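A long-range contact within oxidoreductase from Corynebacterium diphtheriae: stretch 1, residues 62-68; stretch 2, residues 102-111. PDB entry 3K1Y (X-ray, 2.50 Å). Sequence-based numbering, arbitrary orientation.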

# COMPACT_ATOMS: atom_id res chain seq x y z
N ASP A 62 29.99 -4.34 4.43
CA ASP A 62 29.63 -5.74 4.66
C ASP A 62 28.34 -6.06 3.92
O ASP A 62 28.13 -7.18 3.43
CB ASP A 62 29.43 -6.01 6.15
CG ASP A 62 30.52 -5.40 7.01
OD1 ASP A 62 30.60 -4.15 7.06
OD2 ASP A 62 31.30 -6.16 7.64
N LEU A 63 27.46 -5.06 3.85
CA LEU A 63 26.19 -5.22 3.18
C LEU A 63 26.36 -5.32 1.68
O LEU A 63 25.89 -6.27 1.05
CB LEU A 63 25.28 -4.04 3.53
CG LEU A 63 23.91 -4.36 4.14
CD1 LEU A 63 24.03 -5.46 5.18
CD2 LEU A 63 23.34 -3.10 4.76
N MSE A 64 27.05 -4.35 1.09
CA MSE A 64 27.24 -4.39 -0.35
C MSE A 64 28.32 -5.35 -0.81
O MSE A 64 28.76 -5.31 -1.96
CB MSE A 64 27.44 -2.96 -0.88
CG MSE A 64 26.08 -2.28 -1.16
SE MSE A 64 26.05 -0.48 -1.37
CE MSE A 64 25.33 0.03 0.16
N THR A 65 28.77 -6.22 0.10
CA THR A 65 29.73 -7.27 -0.23
C THR A 65 28.86 -8.51 -0.34
O THR A 65 29.13 -9.42 -1.12
CB THR A 65 30.80 -7.50 0.85
OG1 THR A 65 31.88 -6.57 0.66
CG2 THR A 65 31.37 -8.91 0.77
N ALA A 66 27.79 -8.53 0.45
CA ALA A 66 26.84 -9.63 0.43
C ALA A 66 25.95 -9.44 -0.81
O ALA A 66 25.12 -10.29 -1.13
CB ALA A 66 26.00 -9.63 1.69
N MSE A 67 26.12 -8.31 -1.50
CA MSE A 67 25.36 -8.02 -2.71
C MSE A 67 26.10 -8.57 -3.92
O MSE A 67 25.56 -9.35 -4.70
CB MSE A 67 25.17 -6.51 -2.89
CG MSE A 67 24.02 -5.91 -2.11
SE MSE A 67 22.30 -6.61 -2.66
CE MSE A 67 22.15 -5.71 -4.36
N THR A 68 27.35 -8.14 -4.06
CA THR A 68 28.21 -8.57 -5.15
C THR A 68 28.81 -9.95 -4.90
O THR A 68 29.72 -10.37 -5.60
CB THR A 68 29.33 -7.54 -5.36
OG1 THR A 68 29.55 -6.81 -4.14
CG2 THR A 68 28.96 -6.55 -6.47
N GLY A 102 16.49 2.45 0.81
CA GLY A 102 16.98 1.33 0.02
C GLY A 102 17.94 0.53 0.89
O GLY A 102 17.94 -0.70 0.84
N LEU A 103 18.75 1.23 1.68
CA LEU A 103 19.72 0.58 2.56
C LEU A 103 19.00 -0.28 3.61
O LEU A 103 19.44 -1.38 3.95
CB LEU A 103 20.60 1.62 3.25
CG LEU A 103 21.64 1.09 4.24
CD1 LEU A 103 22.69 0.27 3.51
CD2 LEU A 103 22.30 2.28 4.98
N PHE A 104 17.90 0.25 4.13
CA PHE A 104 17.10 -0.47 5.10
C PHE A 104 16.62 -1.73 4.40
O PHE A 104 16.73 -2.84 4.93
CB PHE A 104 15.90 0.40 5.51
CG PHE A 104 14.91 -0.28 6.42
CD1 PHE A 104 15.07 -0.24 7.80
CD2 PHE A 104 13.78 -0.91 5.89
CE1 PHE A 104 14.11 -0.81 8.65
CE2 PHE A 104 12.81 -1.47 6.72
CZ PHE A 104 12.98 -1.42 8.11
N LYS A 105 16.10 -1.56 3.18
CA LYS A 105 15.58 -2.68 2.41
C LYS A 105 16.67 -3.71 2.11
O LYS A 105 16.43 -4.92 2.19
CB LYS A 105 14.95 -2.20 1.10
CG LYS A 105 14.30 -3.30 0.27
CD LYS A 105 13.25 -4.07 1.09
CE LYS A 105 12.25 -4.80 0.20
NZ LYS A 105 12.86 -5.77 -0.75
N MSE A 106 17.85 -3.22 1.77
CA MSE A 106 18.95 -4.11 1.44
C MSE A 106 19.22 -5.11 2.55
O MSE A 106 19.33 -6.31 2.30
CB MSE A 106 20.20 -3.30 1.15
CG MSE A 106 21.31 -4.10 0.52
SE MSE A 106 22.72 -2.92 -0.03
CE MSE A 106 21.91 -2.23 -1.65
N PHE A 107 19.31 -4.62 3.78
CA PHE A 107 19.58 -5.49 4.92
C PHE A 107 18.60 -6.66 4.91
O PHE A 107 19.01 -7.82 4.90
CB PHE A 107 19.45 -4.71 6.24
CG PHE A 107 19.70 -5.56 7.47
CD1 PHE A 107 20.99 -5.98 7.80
CD2 PHE A 107 18.64 -5.94 8.29
CE1 PHE A 107 21.22 -6.77 8.93
CE2 PHE A 107 18.85 -6.73 9.42
CZ PHE A 107 20.15 -7.15 9.74
N PHE A 108 17.30 -6.35 4.92
CA PHE A 108 16.30 -7.40 4.91
C PHE A 108 16.47 -8.34 3.72
O PHE A 108 16.37 -9.56 3.88
CB PHE A 108 14.90 -6.80 4.92
CG PHE A 108 14.55 -6.18 6.24
CD1 PHE A 108 14.04 -6.96 7.27
CD2 PHE A 108 14.82 -4.84 6.48
CE1 PHE A 108 13.81 -6.42 8.53
CE2 PHE A 108 14.59 -4.28 7.74
CZ PHE A 108 14.08 -5.08 8.76
N ASP A 109 16.74 -7.80 2.54
CA ASP A 109 16.93 -8.64 1.36
C ASP A 109 18.00 -9.70 1.64
O ASP A 109 17.91 -10.84 1.18
CB ASP A 109 17.38 -7.82 0.15
CG ASP A 109 16.34 -6.82 -0.31
OD1 ASP A 109 15.14 -7.06 -0.09
OD2 ASP A 109 16.73 -5.81 -0.92
N ILE A 110 19.03 -9.31 2.39
CA ILE A 110 20.16 -10.17 2.70
C ILE A 110 19.88 -11.32 3.67
O ILE A 110 20.61 -12.30 3.70
CB ILE A 110 21.35 -9.30 3.25
CG1 ILE A 110 22.57 -9.50 2.37
CG2 ILE A 110 21.67 -9.63 4.70
CD1 ILE A 110 22.39 -9.03 0.95
N LEU A 111 18.81 -11.20 4.45
CA LEU A 111 18.46 -12.22 5.45
C LEU A 111 17.93 -13.52 4.85
O LEU A 111 17.46 -13.53 3.71
CB LEU A 111 17.41 -11.66 6.41
CG LEU A 111 17.70 -10.32 7.09
CD1 LEU A 111 16.45 -9.88 7.85
CD2 LEU A 111 18.90 -10.44 8.04

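The end of one helix and the residues that follow it pack against one side of the helix in stretch 2, through apolar side chains and with no hydrogen bond between the stretches. Asp-62 does not reach across, but its backbone O accepts a hydrogen bond from Ala-66 N (3.3 Å). Leu-63 points toward the partner helix and has the largest covered area of the contact. Its two methyls part: CD2 meets Leu-103 CD1 at 3.7 Å, while CD1 lies 4.0 Å from Phe-107 CD1, at the edge of the ring and near its plane. Met-64, a selenomethionine like Met-67 and Met-106, starts sideways, but its end comes nearer; its CG lies 3.6 Å from Met-106 SE, and its CE reaches Leu-103 CD1 at 4.3 Å. Thr-65 makes no contact. Ala-66 points toward the helix, and its CB lies 3.5 Å from Ile-110 CG1. Met-67 touches two residues one helical turn apart, with CG 3.9 Å from Met-106 SE and its own SE 4.3 Å from Ile-110 CD1. Met-106 SE is thus approached by both Met-64 and Met-67, whose side chains are poorly ordered, so these distances are less certain. Thr-68 lies out of reach. Within stretch 2, Lys-105 NZ and Asp-109 OD1 form a salt bridge at 2.7 Å, outside the apolar contact.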